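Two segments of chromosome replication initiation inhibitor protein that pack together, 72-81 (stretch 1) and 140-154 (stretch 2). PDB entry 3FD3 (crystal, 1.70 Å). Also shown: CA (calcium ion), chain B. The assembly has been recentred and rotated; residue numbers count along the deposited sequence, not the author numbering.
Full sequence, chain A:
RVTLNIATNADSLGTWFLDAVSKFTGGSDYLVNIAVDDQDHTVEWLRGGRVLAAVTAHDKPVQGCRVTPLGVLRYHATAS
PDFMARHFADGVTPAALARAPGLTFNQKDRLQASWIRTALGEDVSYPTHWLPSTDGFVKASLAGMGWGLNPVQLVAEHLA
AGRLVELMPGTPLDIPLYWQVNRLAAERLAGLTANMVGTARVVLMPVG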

# COMPACT_ATOMS: atom_id res chain seq x y z
N VAL A 72 -4.44 2.00 -20.77
CA VAL A 72 -4.45 3.26 -20.03
C VAL A 72 -5.06 3.02 -18.64
O VAL A 72 -6.12 2.40 -18.52
CB VAL A 72 -5.25 4.33 -20.78
CG1 VAL A 72 -5.77 5.42 -19.84
CG2 VAL A 72 -4.41 4.89 -21.93
N LEU A 73 -4.36 3.54 -17.63
CA LEU A 73 -4.85 3.59 -16.24
C LEU A 73 -5.53 4.95 -16.07
O LEU A 73 -4.89 6.01 -16.22
CB LEU A 73 -3.71 3.41 -15.25
CG LEU A 73 -4.13 3.31 -13.78
CD1 LEU A 73 -5.15 2.20 -13.59
CD2 LEU A 73 -2.93 3.11 -12.89
N ARG A 74 -6.84 4.92 -15.88
CA ARG A 74 -7.63 6.16 -15.77
C ARG A 74 -7.83 6.50 -14.32
O ARG A 74 -8.15 5.62 -13.51
CB ARG A 74 -8.99 6.01 -16.45
CG ARG A 74 -9.94 7.14 -16.15
CD ARG A 74 -11.07 7.22 -17.16
NE ARG A 74 -10.60 7.68 -18.45
CZ ARG A 74 -11.38 7.91 -19.51
NH1 ARG A 74 -12.69 7.72 -19.44
NH2 ARG A 74 -10.84 8.34 -20.64
N TYR A 75 -7.62 7.78 -14.01
CA TYR A 75 -7.78 8.31 -12.67
C TYR A 75 -8.88 9.34 -12.64
O TYR A 75 -9.12 10.04 -13.63
CB TYR A 75 -6.50 9.00 -12.24
CG TYR A 75 -5.26 8.15 -12.02
CD1 TYR A 75 -4.52 7.69 -13.10
CD2 TYR A 75 -4.78 7.91 -10.76
CE1 TYR A 75 -3.37 6.96 -12.92
CE2 TYR A 75 -3.64 7.17 -10.57
CZ TYR A 75 -2.92 6.70 -11.66
OH TYR A 75 -1.75 6.00 -11.48
N HIS A 76 -9.55 9.45 -11.49
CA HIS A 76 -10.54 10.50 -11.28
C HIS A 76 -10.16 11.30 -10.03
O HIS A 76 -9.72 10.73 -9.02
CB HIS A 76 -11.94 9.91 -11.10
CG HIS A 76 -12.47 9.22 -12.32
ND1 HIS A 76 -13.09 9.89 -13.35
CD2 HIS A 76 -12.44 7.92 -12.69
CE1 HIS A 76 -13.43 9.03 -14.30
NE2 HIS A 76 -13.06 7.82 -13.91
N ALA A 77 -10.32 12.62 -10.12
CA ALA A 77 -10.09 13.52 -9.00
C ALA A 77 -11.33 13.47 -8.11
O ALA A 77 -12.41 13.86 -8.54
CB ALA A 77 -9.83 14.95 -9.50
N THR A 78 -11.18 12.95 -6.90
CA THR A 78 -12.31 12.58 -6.06
C THR A 78 -12.15 13.09 -4.61
O THR A 78 -11.05 13.26 -4.08
CB THR A 78 -12.52 11.06 -5.98
OG1 THR A 78 -11.30 10.44 -5.55
CG2 THR A 78 -13.00 10.48 -7.32
N ALA A 79 -13.28 13.35 -3.99
CA ALA A 79 -13.32 13.68 -2.56
C ALA A 79 -14.67 13.22 -2.02
O ALA A 79 -15.55 12.81 -2.79
CB ALA A 79 -13.15 15.19 -2.33
N SER A 80 -14.84 13.28 -0.71
CA SER A 80 -16.13 12.90 -0.12
C SER A 80 -17.14 14.05 -0.27
O SER A 80 -16.75 15.20 -0.48
CB SER A 80 -15.97 12.53 1.36
OG SER A 80 -15.88 13.66 2.18
N PRO A 81 -18.44 13.76 -0.16
CA PRO A 81 -19.45 14.83 -0.19
C PRO A 81 -19.24 15.94 0.86
O PRO A 81 -19.39 17.12 0.57
CB PRO A 81 -20.75 14.08 0.06
CG PRO A 81 -20.51 12.75 -0.54
CD PRO A 81 -19.08 12.43 -0.16
CA CA B . -2.94 9.02 -6.78
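Stretch 2 140-154: ASLAGMGWGLNPVQL

Stretch 2 lies along stretch 1 as an antiparallel β-strand partner, a backbone hydrogen-bond ladder flanked by a polar side-chain link on one face and apolar packing on the other. Strand 72-79 and the strand reaching to 151 run at 142° between their N-to-C directions, their axes approaching to 4.3 Å. His76 N donates to Asn150 O (2.9 Å) and Asn150 N returns to His76 O (3.0 Å); Thr78 N to Gly148 O (3.0 Å) and Gly148 N to Thr78 O (3.2 Å) form the next such pair. Between them sit Ala77 and Leu149, CA to CA 4.3 Å; beyond His76, Tyr75 pairs with Pro151, CA to CA 4.2 Å, their side chains diverging. Val152 N extends the ladder to Arg74 O (2.8 Å) as the chain turns to weakly bonded helix. On the face of Thr78 and Asn150, Asn150 ND2 donates to Thr78 OG1 (2.8 Å) and to Ser141 OG (3.2 Å), tying the strand to the preceding helix. On the face of Ala77 and Leu149, Ala77 CB meets Leu149 CD2 at 3.7 Å. Tyr75 CE2 lies 3.8 Å from Pro151 CG. Before the strand, helix 140-142 ends in a Schellman turn at Gly144, whose CA approaches Ser80 OG to 3.5 Å; water 2 joins Ser80 N (2.9 Å) to Ser141 O (2.6 Å) and Gly146 O (2.8 Å).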

# COMPACT_ATOMS: atom_id res chain seq x y z
N ALA A 140 -8.14 8.06 2.61
CA ALA A 140 -8.11 9.48 2.98
C ALA A 140 -9.19 10.25 2.25
O ALA A 140 -9.81 11.16 2.80
CB ALA A 140 -6.75 10.06 2.64
N SER A 141 -9.43 9.89 0.99
CA SER A 141 -10.49 10.52 0.19
C SER A 141 -11.85 10.22 0.79
O SER A 141 -12.67 11.14 0.99
CB SER A 141 -10.45 10.03 -1.25
OG SER A 141 -9.19 10.28 -1.84
N LEU A 142 -12.08 8.95 1.13
CA LEU A 142 -13.34 8.52 1.74
C LEU A 142 -13.58 9.18 3.11
O LEU A 142 -14.71 9.48 3.47
CB LEU A 142 -13.36 7.01 1.91
CG LEU A 142 -13.57 6.18 0.65
CD1 LEU A 142 -13.16 4.72 0.94
CD2 LEU A 142 -15.08 6.29 0.20
N ALA A 143 -12.49 9.37 3.87
CA ALA A 143 -12.55 9.90 5.22
C ALA A 143 -12.71 11.41 5.24
O ALA A 143 -12.77 12.01 6.33
CB ALA A 143 -11.30 9.50 5.99
N GLY A 144 -12.76 12.06 4.07
CA GLY A 144 -12.94 13.52 4.01
C GLY A 144 -11.69 14.34 4.32
O GLY A 144 -11.76 15.51 4.69
N MSE A 145 -10.53 13.69 4.21
CA MSE A 145 -9.27 14.29 4.61
C MSE A 145 -8.67 15.19 3.52
O MSE A 145 -8.03 16.19 3.79
CB MSE A 145 -8.33 13.13 4.96
CG MSE A 145 -7.22 13.50 5.66
SE MSE A 145 -6.23 11.90 6.26
CE MSE A 145 -4.69 12.84 6.17
N GLY A 146 -8.91 14.83 2.26
CA GLY A 146 -8.37 15.58 1.14
C GLY A 146 -9.00 15.09 -0.13
O GLY A 146 -9.80 14.15 -0.12
N TRP A 147 -8.69 15.80 -1.21
CA TRP A 147 -9.02 15.37 -2.57
C TRP A 147 -7.76 14.91 -3.29
O TRP A 147 -6.68 15.37 -3.00
CB TRP A 147 -9.70 16.48 -3.36
CG TRP A 147 -8.75 17.61 -3.76
CD1 TRP A 147 -8.41 18.71 -3.03
CD2 TRP A 147 -8.00 17.70 -4.97
NE1 TRP A 147 -7.52 19.48 -3.71
CE2 TRP A 147 -7.24 18.88 -4.91
CE3 TRP A 147 -7.90 16.88 -6.11
CZ2 TRP A 147 -6.40 19.28 -5.95
CZ3 TRP A 147 -7.05 17.27 -7.13
CH2 TRP A 147 -6.31 18.46 -7.04
N GLY A 148 -7.92 13.99 -4.23
CA GLY A 148 -6.78 13.52 -4.99
C GLY A 148 -7.18 12.65 -6.15
O GLY A 148 -8.36 12.31 -6.30
N LEU A 149 -6.19 12.30 -6.97
CA LEU A 149 -6.42 11.45 -8.13
C LEU A 149 -6.29 9.99 -7.73
O LEU A 149 -5.26 9.57 -7.17
CB LEU A 149 -5.44 11.80 -9.25
CG LEU A 149 -5.80 13.00 -10.15
CD1 LEU A 149 -6.95 12.68 -11.07
CD2 LEU A 149 -6.16 14.25 -9.30
N ASN A 150 -7.34 9.22 -7.97
CA ASN A 150 -7.37 7.82 -7.64
C ASN A 150 -7.70 6.99 -8.88
O ASN A 150 -8.57 7.39 -9.69
CB ASN A 150 -8.45 7.55 -6.60
CG ASN A 150 -8.14 8.16 -5.27
OD1 ASN A 150 -7.19 7.74 -4.62
ND2 ASN A 150 -8.93 9.16 -4.85
N PRO A 151 -7.05 5.85 -9.04
CA PRO A 151 -7.42 4.98 -10.16
C PRO A 151 -8.91 4.57 -10.14
O PRO A 151 -9.46 4.28 -9.05
CB PRO A 151 -6.54 3.75 -9.94
CG PRO A 151 -5.43 4.19 -9.09
CD PRO A 151 -5.95 5.27 -8.23
N VAL A 152 -9.53 4.55 -11.31
CA VAL A 152 -10.95 4.27 -11.46
C VAL A 152 -11.34 2.93 -10.83
O VAL A 152 -12.43 2.82 -10.24
CB VAL A 152 -11.41 4.30 -12.96
CG1 VAL A 152 -10.68 3.24 -13.82
CG2 VAL A 152 -12.93 4.15 -13.04
N GLN A 153 -10.44 1.95 -10.89
CA GLN A 153 -10.73 0.61 -10.38
C GLN A 153 -11.01 0.65 -8.87
O GLN A 153 -11.76 -0.17 -8.35
CB GLN A 153 -9.57 -0.37 -10.65
CG GLN A 153 -9.28 -0.66 -12.11
CD GLN A 153 -8.50 0.42 -12.84
OE1 GLN A 153 -8.00 1.34 -12.24
NE2 GLN A 153 -8.38 0.27 -14.19
N LEU A 154 -10.40 1.60 -8.18
CA LEU A 154 -10.52 1.68 -6.74
C LEU A 154 -11.63 2.61 -6.27
O LEU A 154 -12.01 2.57 -5.08
CB LEU A 154 -9.20 2.18 -6.15
CG LEU A 154 -8.00 1.27 -6.39
CD1 LEU A 154 -6.78 1.80 -5.66
CD2 LEU A 154 -8.28 -0.23 -6.01
O HOH W 1 -8.00 2.34 -16.50
O HOH W 2 -12.39 13.76 0.82
O HOH W 3 -3.26 6.70 -6.23
O HOH W 4 -2.01 11.07 -7.21